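Local coordinates for protein aspartate--tRNA(Asp/Asn) ligase (Sulfolobus tokodaii, PDB 1WYD) that probably charges both tRNA(Asp) and tRNA(Asn) with L-aspartate, first activating the amino acid with ATP as a homodimeric class II synthetase, at residues Q240-I245 and L316-D321; A233-V238 and I275-Y280; H247-T252 and V406-I411; F218-F223 and E416-P421. All coordinates share one frame; numbering follows the deposited sequence.

Contact 1. Residues Q240-I245 and L316-D321; sequences QLLEKI and LYFIVD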
loop_
_atom_site.group_PDB
_atom_site.type_symbol
_atom_site.label_atom_id
_atom_site.label_comp_id
_atom_site.label_asym_id
_atom_site.label_seq_id
_atom_site.Cartn_x
_atom_site.Cartn_y
_atom_site.Cartn_z
ATOM N N GLN B 240 -7.335 20.681 6.908
ATOM C CA GLN B 240 -8.331 20.854 5.835
ATOM C C GLN B 240 -8.264 19.826 4.705
ATOM O O GLN B 240 -9.268 19.532 4.051
ATOM C CB GLN B 240 -8.186 22.226 5.215
ATOM C CG GLN B 240 -9.036 23.243 5.868
ATOM C CD GLN B 240 -8.782 24.612 5.278
ATOM O OE1 GLN B 240 -8.643 24.756 4.045
ATOM N NE2 GLN B 240 -8.686 25.620 6.145
ATOM N N LEU B 241 -7.064 19.326 4.427
ATOM C CA LEU B 241 -6.917 18.231 3.469
ATOM C C LEU B 241 -7.605 16.988 4.042
ATOM O O LEU B 241 -8.382 16.311 3.347
ATOM C CB LEU B 241 -5.434 17.961 3.226
ATOM C CG LEU B 241 -4.891 17.329 1.944
ATOM C CD1 LEU B 241 -3.753 16.408 2.350
ATOM C CD2 LEU B 241 -5.914 16.569 1.127
ATOM N N LEU B 242 -7.327 16.701 5.317
ATOM C CA LEU B 242 -7.800 15.475 5.941
ATOM C C LEU B 242 -9.325 15.508 6.017
ATOM O O LEU B 242 -9.976 14.532 5.681
ATOM C CB LEU B 242 -7.114 15.252 7.305
ATOM C CG LEU B 242 -7.808 14.510 8.421
ATOM C CD1 LEU B 242 -7.618 13.011 8.259
ATOM C CD2 LEU B 242 -7.242 14.960 9.691
ATOM N N GLU B 243 -9.877 16.644 6.429
ATOM C CA GLU B 243 -11.321 16.892 6.396
ATOM C C GLU B 243 -11.909 16.417 5.067
ATOM O O GLU B 243 -12.854 15.626 5.030
ATOM C CB GLU B 243 -11.619 18.398 6.613
ATOM C CG GLU B 243 -11.551 18.891 8.069
ATOM C CD GLU B 243 -11.881 20.388 8.259
ATOM O OE1 GLU B 243 -11.754 21.199 7.295
ATOM O OE2 GLU B 243 -12.269 20.767 9.395
ATOM N N LYS B 244 -11.329 16.865 3.970
ATOM C CA LYS B 244 -11.843 16.482 2.665
ATOM C C LYS B 244 -11.698 14.987 2.365
ATOM O O LYS B 244 -12.578 14.381 1.742
ATOM C CB LYS B 244 -11.180 17.326 1.568
ATOM C CG LYS B 244 -11.649 18.796 1.578
ATOM C CD LYS B 244 -10.572 19.788 1.028
ATOM C CE LYS B 244 -10.635 19.942 -0.497
ATOM N NZ LYS B 244 -9.856 21.159 -0.973
ATOM N N ILE B 245 -10.563 14.420 2.786
ATOM C CA ILE B 245 -10.286 12.982 2.723
ATOM C C ILE B 245 -11.372 12.185 3.466
ATOM O O ILE B 245 -12.028 11.323 2.896
ATOM C CB ILE B 245 -8.868 12.700 3.333
ATOM C CG1 ILE B 245 -7.757 13.239 2.414
ATOM C CG2 ILE B 245 -8.673 11.184 3.652
ATOM C CD1 ILE B 245 -6.381 12.920 2.919
ATOM N N LEU B 316 -16.753 13.977 16.616
ATOM C CA LEU B 316 -15.625 14.135 15.729
ATOM C C LEU B 316 -15.050 15.530 15.870
ATOM O O LEU B 316 -15.654 16.516 15.413
ATOM C CB LEU B 316 -16.068 13.830 14.296
ATOM C CG LEU B 316 -15.018 13.522 13.253
ATOM C CD1 LEU B 316 -14.364 12.170 13.512
ATOM C CD2 LEU B 316 -15.656 13.600 11.877
ATOM N N TYR B 317 -13.910 15.608 16.548
ATOM C CA TYR B 317 -13.276 16.864 16.827
ATOM C C TYR B 317 -11.742 16.736 16.801
ATOM O O TYR B 317 -11.180 15.661 17.091
ATOM C CB TYR B 317 -13.780 17.368 18.185
ATOM C CG TYR B 317 -13.556 16.415 19.329
ATOM C CD1 TYR B 317 -12.532 16.626 20.230
ATOM C CD2 TYR B 317 -14.362 15.306 19.505
ATOM C CE1 TYR B 317 -12.295 15.744 21.286
ATOM C CE2 TYR B 317 -14.150 14.423 20.545
ATOM C CZ TYR B 317 -13.106 14.643 21.448
ATOM O OH TYR B 317 -12.875 13.756 22.501
ATOM N N PHE B 318 -11.065 17.822 16.444
ATOM C CA PHE B 318 -9.610 17.914 16.577
ATOM C C PHE B 318 -9.240 18.466 17.955
ATOM O O PHE B 318 -9.860 19.410 18.428
ATOM C CB PHE B 318 -9.054 18.938 15.574
ATOM C CG PHE B 318 -9.092 18.512 14.129
ATOM C CD1 PHE B 318 -9.944 19.131 13.241
ATOM C CD2 PHE B 318 -8.180 17.562 13.635
ATOM C CE1 PHE B 318 -9.946 18.776 11.887
ATOM C CE2 PHE B 318 -8.170 17.201 12.280
ATOM C CZ PHE B 318 -9.052 17.803 11.415
ATOM N N ILE B 319 -8.215 17.900 18.594
ATOM C CA ILE B 319 -7.528 18.610 19.661
ATOM C C ILE B 319 -6.199 19.203 19.155
ATOM O O ILE B 319 -5.183 18.489 19.017
ATOM C CB ILE B 319 -7.285 17.756 20.887
ATOM C CG1 ILE B 319 -8.584 17.165 21.417
ATOM C CG2 ILE B 319 -6.663 18.630 21.968
ATOM C CD1 ILE B 319 -8.367 16.378 22.714
ATOM N N VAL B 320 -6.224 20.519 18.942
ATOM C CA VAL B 320 -5.126 21.299 18.367
ATOM C C VAL B 320 -4.241 22.021 19.399
ATOM O O VAL B 320 -4.584 22.144 20.578
ATOM C CB VAL B 320 -5.667 22.328 17.325
ATOM C CG1 VAL B 320 -6.523 21.640 16.285
ATOM C CG2 VAL B 320 -6.433 23.415 17.997
ATOM N N ASP B 321 -3.101 22.511 18.937
ATOM C CA ASP B 321 -2.222 23.326 19.752
ATOM C C ASP B 321 -1.793 22.668 21.098
ATOM O O ASP B 321 -1.898 23.300 22.156
ATOM C CB ASP B 321 -2.821 24.749 19.955
ATOM C CG ASP B 321 -3.067 25.496 18.619
ATOM O OD1 ASP B 321 -3.753 26.538 18.600
ATOM O OD2 ASP B 321 -2.601 25.126 17.527
#
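Leu242 and Glu243, side by side on helix 235-256, meet the rim of the Phe318 ring from strand 316-320. The CG of Leu242 stands anti to the backbone N (chi1 151°), which sends CD2 to the ring edge, 3.5 Å from Phe318 CE2 and 3.8 Å from Phe318 CZ; the leucine and the phenylalanine run alongside each other, pointing opposite ways. One residue on, Glu243 leans across the other shoulder of the ring with an extended chain. Its CG lies 4.1 Å from Phe318 CE1, and its OE2 lies 3.9 Å from the same CE1, near the ring plane, while the carboxylate is turned 44° from the ring. The buried OE2 is satisfied by the backbone N of Ile275. Phe344 meets the Phe318 ring at a steep angle. The contact sets helix 235-256 against the largely antiparallel sheet of the class II catalytic domain, at the strand next to edge strand 276-279. Cutting Phe318 back to an alanine is likely to open a gap between helix and strand, taking from Leu242 CD2 and Glu243 CG the ring edge they rest on. Chemically, the ring's C-H edge, probably slightly positive, tolerates a carboxylate oxygen whose hydrogen bond goes to backbone.

Contact 2. Residues A233-V238 and I275-Y280; sequences ADYNDV and IKRLKY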
loop_
_atom_site.group_PDB
_atom_site.type_symbol
_atom_site.label_atom_id
_atom_site.label_comp_id
_atom_site.label_asym_id
_atom_site.label_seq_id
_atom_site.Cartn_x
_atom_site.Cartn_y
_atom_site.Cartn_z
ATOM N N ALA B 233 2.964 24.002 3.473
ATOM C CA ALA B 233 1.701 23.754 4.109
ATOM C C ALA B 233 2.061 23.744 5.558
ATOM O O ALA B 233 3.185 23.308 5.911
ATOM C CB ALA B 233 1.161 22.392 3.688
ATOM N N ASP B 234 1.146 24.233 6.403
ATOM C CA ASP B 234 1.277 24.044 7.839
ATOM C C ASP B 234 0.147 23.175 8.302
ATOM O O ASP B 234 -0.572 22.623 7.464
ATOM C CB ASP B 234 1.298 25.356 8.594
ATOM C CG ASP B 234 -0.023 26.143 8.485
ATOM O OD1 ASP B 234 -1.077 25.581 8.102
ATOM O OD2 ASP B 234 -0.066 27.362 8.774
ATOM N N TYR B 235 -0.037 23.087 9.619
ATOM C CA TYR B 235 -0.998 22.153 10.173
ATOM C C TYR B 235 -2.451 22.496 9.888
ATOM O O TYR B 235 -3.283 21.595 9.774
ATOM C CB TYR B 235 -0.746 21.892 11.659
ATOM C CG TYR B 235 -1.166 22.983 12.629
ATOM C CD1 TYR B 235 -1.639 22.644 13.888
ATOM C CD2 TYR B 235 -1.067 24.352 12.300
ATOM C CE1 TYR B 235 -2.000 23.616 14.807
ATOM C CE2 TYR B 235 -1.429 25.338 13.195
ATOM C CZ TYR B 235 -1.899 24.957 14.461
ATOM O OH TYR B 235 -2.263 25.896 15.386
ATOM N N ASN B 236 -2.773 23.776 9.725
ATOM C CA ASN B 236 -4.130 24.122 9.332
ATOM C C ASN B 236 -4.430 23.621 7.926
ATOM O O ASN B 236 -5.518 23.109 7.662
ATOM C CB ASN B 236 -4.403 25.621 9.516
ATOM C CG ASN B 236 -4.281 26.083 11.000
ATOM O OD1 ASN B 236 -3.589 27.047 11.303
ATOM N ND2 ASN B 236 -4.968 25.412 11.896
ATOM N N ASP B 237 -3.448 23.702 7.024
ATOM C CA ASP B 237 -3.651 23.222 5.645
ATOM C C ASP B 237 -3.967 21.733 5.541
ATOM O O ASP B 237 -4.878 21.325 4.802
ATOM C CB ASP B 237 -2.429 23.498 4.781
ATOM C CG ASP B 237 -2.199 24.955 4.557
ATOM O OD1 ASP B 237 -1.037 25.401 4.747
ATOM O OD2 ASP B 237 -3.134 25.725 4.199
ATOM N N VAL B 238 -3.176 20.931 6.263
ATOM C CA VAL B 238 -3.326 19.492 6.245
ATOM C C VAL B 238 -4.597 19.045 6.982
ATOM O O VAL B 238 -5.299 18.113 6.544
ATOM C CB VAL B 238 -2.020 18.742 6.722
ATOM C CG1 VAL B 238 -0.864 19.053 5.767
ATOM C CG2 VAL B 238 -1.635 19.092 8.124
ATOM N N ILE B 275 -14.624 20.527 10.896
ATOM C CA ILE B 275 -14.753 19.725 12.087
ATOM C C ILE B 275 -14.475 20.653 13.274
ATOM O O ILE B 275 -13.616 21.516 13.195
ATOM C CB ILE B 275 -13.776 18.517 12.033
ATOM C CG1 ILE B 275 -14.317 17.447 11.086
ATOM C CG2 ILE B 275 -13.569 17.890 13.406
ATOM C CD1 ILE B 275 -13.230 16.563 10.447
ATOM N N LYS B 276 -15.213 20.489 14.366
ATOM C CA LYS B 276 -14.963 21.275 15.566
ATOM C C LYS B 276 -13.484 21.227 15.967
ATOM O O LYS B 276 -12.910 20.128 16.023
ATOM C CB LYS B 276 -15.857 20.752 16.701
ATOM C CG LYS B 276 -15.641 21.437 18.065
ATOM C CD LYS B 276 -16.641 22.578 18.303
ATOM C CE LYS B 276 -16.600 23.039 19.750
ATOM N NZ LYS B 276 -15.663 24.184 19.904
ATOM N N ARG B 277 -12.862 22.399 16.193
ATOM C CA ARG B 277 -11.519 22.471 16.809
ATOM C C ARG B 277 -11.618 22.907 18.243
ATOM O O ARG B 277 -12.335 23.851 18.569
ATOM C CB ARG B 277 -10.514 23.401 16.104
ATOM C CG ARG B 277 -11.009 24.152 14.889
ATOM C CD ARG B 277 -9.907 24.782 14.020
ATOM N NE ARG B 277 -8.746 25.308 14.759
ATOM C CZ ARG B 277 -7.491 25.319 14.272
ATOM N NH1 ARG B 277 -7.242 24.838 13.060
ATOM N NH2 ARG B 277 -6.478 25.817 14.984
ATOM N N LEU B 278 -10.876 22.220 19.096
ATOM C CA LEU B 278 -10.833 22.527 20.488
ATOM C C LEU B 278 -9.372 22.608 20.831
ATOM O O LEU B 278 -8.619 21.655 20.565
ATOM C CB LEU B 278 -11.491 21.382 21.240
ATOM C CG LEU B 278 -11.582 21.432 22.754
ATOM C CD1 LEU B 278 -12.629 22.432 23.134
ATOM C CD2 LEU B 278 -11.952 20.081 23.258
ATOM N N LYS B 279 -8.948 23.741 21.390
ATOM C CA LYS B 279 -7.562 23.904 21.832
ATOM C C LYS B 279 -7.345 23.012 23.018
ATOM O O LYS B 279 -8.275 22.754 23.768
ATOM C CB LYS B 279 -7.232 25.352 22.218
ATOM C CG LYS B 279 -7.646 26.413 21.190
ATOM C CD LYS B 279 -7.535 27.806 21.788
ATOM C CE LYS B 279 -6.863 28.762 20.826
ATOM N NZ LYS B 279 -7.851 29.398 19.897
ATOM N N TYR B 280 -6.116 22.515 23.164
ATOM C CA TYR B 280 -5.740 21.645 24.276
ATOM C C TYR B 280 -5.982 22.383 25.606
ATOM O O TYR B 280 -6.555 21.826 26.534
ATOM C CB TYR B 280 -4.284 21.240 24.116
ATOM C CG TYR B 280 -3.604 20.782 25.384
ATOM C CD1 TYR B 280 -3.591 19.458 25.722
ATOM C CD2 TYR B 280 -2.958 21.678 26.236
ATOM C CE1 TYR B 280 -2.960 19.007 26.871
ATOM C CE2 TYR B 280 -2.339 21.238 27.396
ATOM C CZ TYR B 280 -2.348 19.891 27.694
ATOM O OH TYR B 280 -1.756 19.387 28.827
#
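Asn236 and Arg277 meet where helix 235-256 begins, beside strand 276-279 at the edge of the class II catalytic sheet. The helix start is fixed by a capping box: Asp234, the N-cap residue, accepts from Asp237 N at OD1 (3.2 Å), and Asp237 OD1 in return takes the N-H of Asp234 (3.0 Å, N-H...O angle 160°). Aspartate suits both places, its short carboxylate reaching nearby backbone N-H groups. Met1 of the second subunit packs on both aspartates. The tightly packed part of the contact is Tyr235, whose ring is buried; its backbone N is bonded to Thr358 and its hydroxyl probably to Asp321, though the modelled distance is too short to be exact. The looser side belongs to partly exposed Asn236 and exposed Arg277. A long side chain is needed to reach from the strand to the helix start, and that of Arg277, nearly eclipsed at chi1 (1°) and bent at chi3, touches Val320 and brings its guanidinium edge-on to the Asn236 amide, the two planes 43° apart. Tyr235 OH also lies near the guanidinium plane, at the edge of the group, 4.2 Å from Arg277 NH2.

Contact 3. Residues H247-T252 and V406-I411; sequences HNIVKT and VMLTGI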
loop_
_atom_site.group_PDB
_atom_site.type_symbol
_atom_site.label_atom_id
_atom_site.label_comp_id
_atom_site.label_asym_id
_atom_site.label_seq_id
_atom_site.Cartn_x
_atom_site.Cartn_y
_atom_site.Cartn_z
ATOM N N HIS B 247 -14.230 13.046 4.538
ATOM C CA HIS B 247 -15.513 13.276 3.923
ATOM C C HIS B 247 -15.689 12.370 2.717
ATOM O O HIS B 247 -16.757 11.764 2.525
ATOM C CB HIS B 247 -15.640 14.753 3.519
ATOM C CG HIS B 247 -16.986 15.107 2.991
ATOM N ND1 HIS B 247 -18.056 15.384 3.816
ATOM C CD2 HIS B 247 -17.457 15.159 1.729
ATOM C CE1 HIS B 247 -19.123 15.635 3.081
ATOM N NE2 HIS B 247 -18.788 15.494 1.811
ATOM N N ASN B 248 -14.664 12.249 1.889
ATOM C CA ASN B 248 -14.824 11.382 0.718
ATOM C C ASN B 248 -14.904 9.902 1.114
ATOM O O ASN B 248 -15.570 9.087 0.427
ATOM C CB ASN B 248 -13.706 11.648 -0.278
ATOM C CG ASN B 248 -13.878 10.905 -1.570
ATOM O OD1 ASN B 248 -14.879 11.091 -2.266
ATOM N ND2 ASN B 248 -12.867 10.085 -1.939
ATOM N N ILE B 249 -14.227 9.574 2.225
ATOM C CA ILE B 249 -14.227 8.245 2.796
ATOM C C ILE B 249 -15.637 7.885 3.251
ATOM O O ILE B 249 -16.226 6.955 2.741
ATOM C CB ILE B 249 -13.160 8.108 3.964
ATOM C CG1 ILE B 249 -11.750 8.072 3.386
ATOM C CG2 ILE B 249 -13.369 6.830 4.721
ATOM C CD1 ILE B 249 -10.671 8.116 4.395
ATOM N N VAL B 250 -16.185 8.619 4.207
ATOM C CA VAL B 250 -17.527 8.288 4.692
ATOM C C VAL B 250 -18.576 8.324 3.571
ATOM O O VAL B 250 -19.466 7.440 3.490
ATOM C CB VAL B 250 -17.939 9.154 5.877
ATOM C CG1 VAL B 250 -16.902 9.030 7.028
ATOM C CG2 VAL B 250 -18.047 10.579 5.463
ATOM N N LYS B 251 -18.426 9.282 2.658
ATOM C CA LYS B 251 -19.307 9.338 1.488
ATOM C C LYS B 251 -19.203 8.079 0.627
ATOM O O LYS B 251 -20.210 7.566 0.149
ATOM C CB LYS B 251 -19.016 10.586 0.644
ATOM C CG LYS B 251 -20.075 10.921 -0.401
ATOM C CD LYS B 251 -19.555 11.994 -1.370
ATOM C CE LYS B 251 -20.672 12.524 -2.286
ATOM N NZ LYS B 251 -20.198 12.609 -3.710
ATOM N N THR B 252 -17.994 7.573 0.418
ATOM C CA THR B 252 -17.849 6.339 -0.361
ATOM C C THR B 252 -18.464 5.124 0.346
ATOM O O THR B 252 -19.095 4.262 -0.293
ATOM C CB THR B 252 -16.373 6.091 -0.722
ATOM O OG1 THR B 252 -15.846 7.219 -1.454
ATOM C CG2 THR B 252 -16.253 4.932 -1.683
ATOM N N VAL B 406 -13.003 1.757 13.059
ATOM C CA VAL B 406 -13.988 1.879 14.135
ATOM C C VAL B 406 -15.038 2.932 13.786
ATOM O O VAL B 406 -16.249 2.720 13.972
ATOM C CB VAL B 406 -13.338 2.303 15.449
ATOM C CG1 VAL B 406 -14.393 2.577 16.513
ATOM C CG2 VAL B 406 -12.343 1.230 15.930
ATOM N N MET B 407 -14.573 4.066 13.271
ATOM C CA MET B 407 -15.454 5.131 12.822
ATOM C C MET B 407 -16.288 4.688 11.597
ATOM O O MET B 407 -17.388 5.194 11.351
ATOM C CB MET B 407 -14.598 6.401 12.553
ATOM C CG MET B 407 -15.329 7.539 11.892
ATOM S SD MET B 407 -14.198 8.822 11.310
ATOM C CE MET B 407 -15.350 10.184 11.497
ATOM N N LEU B 408 -15.789 3.737 10.829
ATOM C CA LEU B 408 -16.520 3.307 9.640
ATOM C C LEU B 408 -17.357 2.040 9.776
ATOM O O LEU B 408 -18.043 1.659 8.817
ATOM C CB LEU B 408 -15.596 3.173 8.427
ATOM C CG LEU B 408 -14.730 4.367 8.047
ATOM C CD1 LEU B 408 -13.795 3.880 6.984
ATOM C CD2 LEU B 408 -15.629 5.508 7.482
ATOM N N THR B 409 -17.337 1.386 10.937
ATOM C CA THR B 409 -18.054 0.115 11.072
ATOM C C THR B 409 -18.815 -0.016 12.376
ATOM O O THR B 409 -19.772 -0.769 12.471
ATOM C CB THR B 409 -17.055 -1.053 10.995
ATOM O OG1 THR B 409 -16.044 -0.847 11.997
ATOM C CG2 THR B 409 -16.313 -1.016 9.680
ATOM N N GLY B 410 -18.357 0.701 13.400
ATOM C CA GLY B 410 -18.901 0.520 14.727
ATOM C C GLY B 410 -18.177 -0.529 15.568
ATOM O O GLY B 410 -18.384 -0.572 16.812
ATOM N N ILE B 411 -17.338 -1.359 14.940
ATOM C CA ILE B 411 -16.619 -2.387 15.723
ATOM C C ILE B 411 -15.675 -1.755 16.720
ATOM O O ILE B 411 -14.809 -0.951 16.371
ATOM C CB ILE B 411 -15.889 -3.433 14.832
ATOM C CG1 ILE B 411 -16.901 -4.285 14.098
ATOM C CG2 ILE B 411 -14.988 -4.348 15.688
ATOM C CD1 ILE B 411 -16.447 -4.634 12.745
#
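Leu408 pushes its two methyls against neighbouring residues of helix 235-256, crossing both side chains at about a right angle. Its CD1 rests 3.7 Å from Ile249 CG2, and its CD2 lies 3.8 Å from that same methyl and equally far from Val250 CG1. Ile249 presents CG2 because that branch is anti to the backbone N, with CG1 anti to the carbonyl carbon (chi1 -73°). Branched aliphatic residues fit here: each offers a methyl close to its own backbone, and the helices come near enough for the CA atoms of Val250 and Leu408 to be 7.1 Å apart. The partner is the end of helix 401-409, the helix of class II motif 3, whose first residues probably bind ATP. There Gly410 takes positive phi (90°), a backbone shape in which a side chain would collide with the carbonyl O of Thr409, and Thr409 OG1 accepts from Ile411 N (3.3 Å) in an ST turn. On the opposing helix, Asn248 O is gripped from opposite faces by Thr252 N and by Thr252 OG1, the latter at 2.7 Å.

Contact 4. Residues F218-F223 and E416-P421; sequences FHLAEF and EIVPFP. With SO4 (sulfate ion), chain G.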
loop_
_atom_site.group_PDB
_atom_site.type_symbol
_atom_site.label_atom_id
_atom_site.label_comp_id
_atom_site.label_asym_id
_atom_site.label_seq_id
_atom_site.Cartn_x
_atom_site.Cartn_y
_atom_site.Cartn_z
ATOM N N PHE B 218 -7.036 -1.384 21.112
ATOM C CA PHE B 218 -6.415 -0.753 19.959
ATOM C C PHE B 218 -4.948 -0.506 20.084
ATOM O O PHE B 218 -4.481 0.613 19.889
ATOM C CB PHE B 218 -7.150 0.531 19.613
ATOM C CG PHE B 218 -8.442 0.268 18.971
ATOM C CD1 PHE B 218 -9.587 0.130 19.746
ATOM C CD2 PHE B 218 -8.506 0.060 17.591
ATOM C CE1 PHE B 218 -10.792 -0.159 19.164
ATOM C CE2 PHE B 218 -9.713 -0.239 16.990
ATOM C CZ PHE B 218 -10.865 -0.356 17.788
ATOM N N HIS B 219 -4.207 -1.564 20.395
ATOM C CA HIS B 219 -2.786 -1.432 20.491
ATOM C C HIS B 219 -2.058 -2.640 19.926
ATOM O O HIS B 219 -1.171 -3.186 20.596
ATOM C CB HIS B 219 -2.400 -1.246 21.939
ATOM C CG HIS B 219 -2.385 0.175 22.373
ATOM N ND1 HIS B 219 -3.541 0.874 22.654
ATOM C CD2 HIS B 219 -1.359 1.032 22.578
ATOM C CE1 HIS B 219 -3.226 2.114 22.989
ATOM N NE2 HIS B 219 -1.908 2.231 22.970
ATOM N N LEU B 220 -2.401 -3.027 18.699
ATOM C CA LEU B 220 -1.650 -4.066 17.971
ATOM C C LEU B 220 -0.155 -3.717 17.804
ATOM O O LEU B 220 0.192 -2.550 17.799
ATOM C CB LEU B 220 -2.320 -4.393 16.623
ATOM C CG LEU B 220 -3.808 -4.806 16.651
ATOM C CD1 LEU B 220 -4.289 -5.187 15.267
ATOM C CD2 LEU B 220 -4.090 -5.957 17.649
ATOM N N ALA B 221 0.726 -4.725 17.735
ATOM C CA ALA B 221 2.144 -4.459 17.581
ATOM C C ALA B 221 2.506 -4.169 16.124
ATOM O O ALA B 221 3.460 -3.424 15.834
ATOM C CB ALA B 221 3.002 -5.691 18.108
ATOM N N GLU B 222 1.758 -4.800 15.222
ATOM C CA GLU B 222 1.754 -4.467 13.797
ATOM C C GLU B 222 0.467 -3.717 13.358
ATOM O O GLU B 222 -0.637 -4.091 13.714
ATOM C CB GLU B 222 1.850 -5.726 12.985
ATOM C CG GLU B 222 2.202 -5.474 11.525
ATOM C CD GLU B 222 2.339 -6.793 10.806
ATOM O OE1 GLU B 222 3.395 -7.463 10.982
ATOM O OE2 GLU B 222 1.356 -7.175 10.136
ATOM N N PHE B 223 0.628 -2.705 12.517
ATOM C CA PHE B 223 -0.499 -1.853 12.165
ATOM C C PHE B 223 -0.234 -1.091 10.874
ATOM O O PHE B 223 0.900 -0.730 10.597
ATOM C CB PHE B 223 -0.846 -0.888 13.313
ATOM C CG PHE B 223 0.331 -0.104 13.863
ATOM C CD1 PHE B 223 0.666 1.161 13.351
ATOM C CD2 PHE B 223 1.072 -0.601 14.959
ATOM C CE1 PHE B 223 1.741 1.898 13.881
ATOM C CE2 PHE B 223 2.170 0.131 15.494
ATOM C CZ PHE B 223 2.498 1.369 14.955
ATOM N N GLU B 416 -10.993 -7.435 16.070
ATOM C CA GLU B 416 -12.126 -7.764 15.243
ATOM C C GLU B 416 -12.064 -7.079 13.862
ATOM O O GLU B 416 -12.836 -7.420 12.970
ATOM C CB GLU B 416 -13.395 -7.415 15.976
ATOM C CG GLU B 416 -13.466 -7.968 17.367
ATOM C CD GLU B 416 -14.786 -8.634 17.629
ATOM O OE1 GLU B 416 -15.837 -8.155 17.088
ATOM O OE2 GLU B 416 -14.768 -9.632 18.388
ATOM N N ILE B 417 -11.153 -6.130 13.677
ATOM C CA ILE B 417 -11.024 -5.458 12.382
ATOM C C ILE B 417 -9.865 -6.055 11.570
ATOM O O ILE B 417 -10.003 -6.352 10.370
ATOM C CB ILE B 417 -10.898 -3.913 12.589
ATOM C CG1 ILE B 417 -12.268 -3.320 12.973
ATOM C CG2 ILE B 417 -10.363 -3.216 11.341
ATOM C CD1 ILE B 417 -12.262 -2.044 13.842
ATOM N N VAL B 418 -8.734 -6.282 12.245
ATOM C CA VAL B 418 -7.555 -6.749 11.547
ATOM C C VAL B 418 -7.672 -8.270 11.399
ATOM O O VAL B 418 -7.747 -8.997 12.402
ATOM C CB VAL B 418 -6.270 -6.301 12.261
ATOM C CG1 VAL B 418 -5.034 -6.927 11.649
ATOM C CG2 VAL B 418 -6.181 -4.797 12.279
ATOM N N PRO B 419 -7.640 -8.768 10.161
ATOM C CA PRO B 419 -7.926 -10.174 9.929
ATOM C C PRO B 419 -6.820 -11.019 10.591
ATOM O O PRO B 419 -7.153 -12.071 11.125
ATOM C CB PRO B 419 -7.881 -10.298 8.406
ATOM C CG PRO B 419 -7.869 -9.033 7.927
ATOM C CD PRO B 419 -7.187 -8.115 8.929
ATOM N N PHE B 420 -5.573 -10.559 10.636
ATOM C CA PHE B 420 -4.522 -11.357 11.314
ATOM C C PHE B 420 -3.720 -10.553 12.295
ATOM O O PHE B 420 -2.631 -10.114 11.976
ATOM C CB PHE B 420 -3.605 -12.015 10.298
ATOM C CG PHE B 420 -4.325 -12.981 9.417
ATOM C CD1 PHE B 420 -4.561 -12.684 8.094
ATOM C CD2 PHE B 420 -4.805 -14.176 9.932
ATOM C CE1 PHE B 420 -5.268 -13.558 7.287
ATOM C CE2 PHE B 420 -5.512 -15.062 9.125
ATOM C CZ PHE B 420 -5.753 -14.745 7.811
ATOM N N PRO B 421 -4.274 -10.347 13.483
ATOM C CA PRO B 421 -3.693 -9.408 14.452
ATOM C C PRO B 421 -2.341 -9.881 15.002
ATOM O O PRO B 421 -2.098 -11.077 15.080
ATOM C CB PRO B 421 -4.709 -9.380 15.593
ATOM C CG PRO B 421 -5.783 -10.417 15.245
ATOM C CD PRO B 421 -5.446 -11.074 13.989
HETATM S S SO4 G . -8.962 -4.510 21.652
HETATM O O1 SO4 G . -10.060 -4.382 22.607
HETATM O O2 SO4 G . -7.703 -4.739 22.392
HETATM O O3 SO4 G . -8.880 -3.266 20.868
HETATM O O4 SO4 G . -9.241 -5.647 20.770
HETATM O O HOH W 1 -1.022 -7.744 11.297
#
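Leu220 reaches tip to tip toward Val418 and also lies obliquely against Pro421, joining two pieces of chain that have little regular structure. With CG anti to its carbonyl carbon (chi1 -55°) and an extended chi2, Leu220 spreads its two methyls to different partners: CD1 comes 3.6 Å from Val418 CG2, while CD2 lies 4.0 Å from Pro421 CB. Val418 takes chi1 173°, so that CB and both methyls gather round that one leucine methyl. A beta-branched residue and a proline suit the place, being compact and restricted in their turning. Two residues earlier, Phe218 has CG anti to the carbonyl carbon (chi1 -74°), which swings the ring edge toward Ile417 CD1, 4.4 Å from Phe218 CE2. Its backbone N donates to O3 of a sulfate ion, probably from the crystallisation liquor, over 2.6 Å. At the other end, a water donates to Glu222 OE2 (2.7 Å) and to Phe420 O (2.9 Å), bridging the two segments. Glu222 OE1 is held by Trp209 and by backbone N-H groups of Lys160 and Ile161 of the second subunit. Residues 218-223 lead from the loop of class II motif 2 into its second strand, 222-231, antiparallel to 201-209, and Phe218 O accepts from Arg403, a probable ATP ligand. The facing loop follows helix 401-409, where Val418 packs on Ala402, while Pro421 packs on Arg121 of helix 121-125.

Contacts 1, 2 and 3 are spread along helix 235-256: its beginning serves contact 2, the next turns contact 1, and a later part contact 3. Contacts 1 and 3 are buried; contact 3 is purely apolar across its segments, whereas contact 1 admits a carboxylate. Contact 2 is only partly buried and polar. Contacts 1 and 2 are the closest relatives, for strands 316-320 and 276-279 are neighbours in one sheet, and Glu243 OE2 probably bonds to Ile275 N between them. Contacts 3 and 4 meet where Ile411 packs on Glu416. Contact 4, partly buried and formed largely by loops, adds water and a sulfate to its apolar pairs; like contact 2, it touches the second subunit.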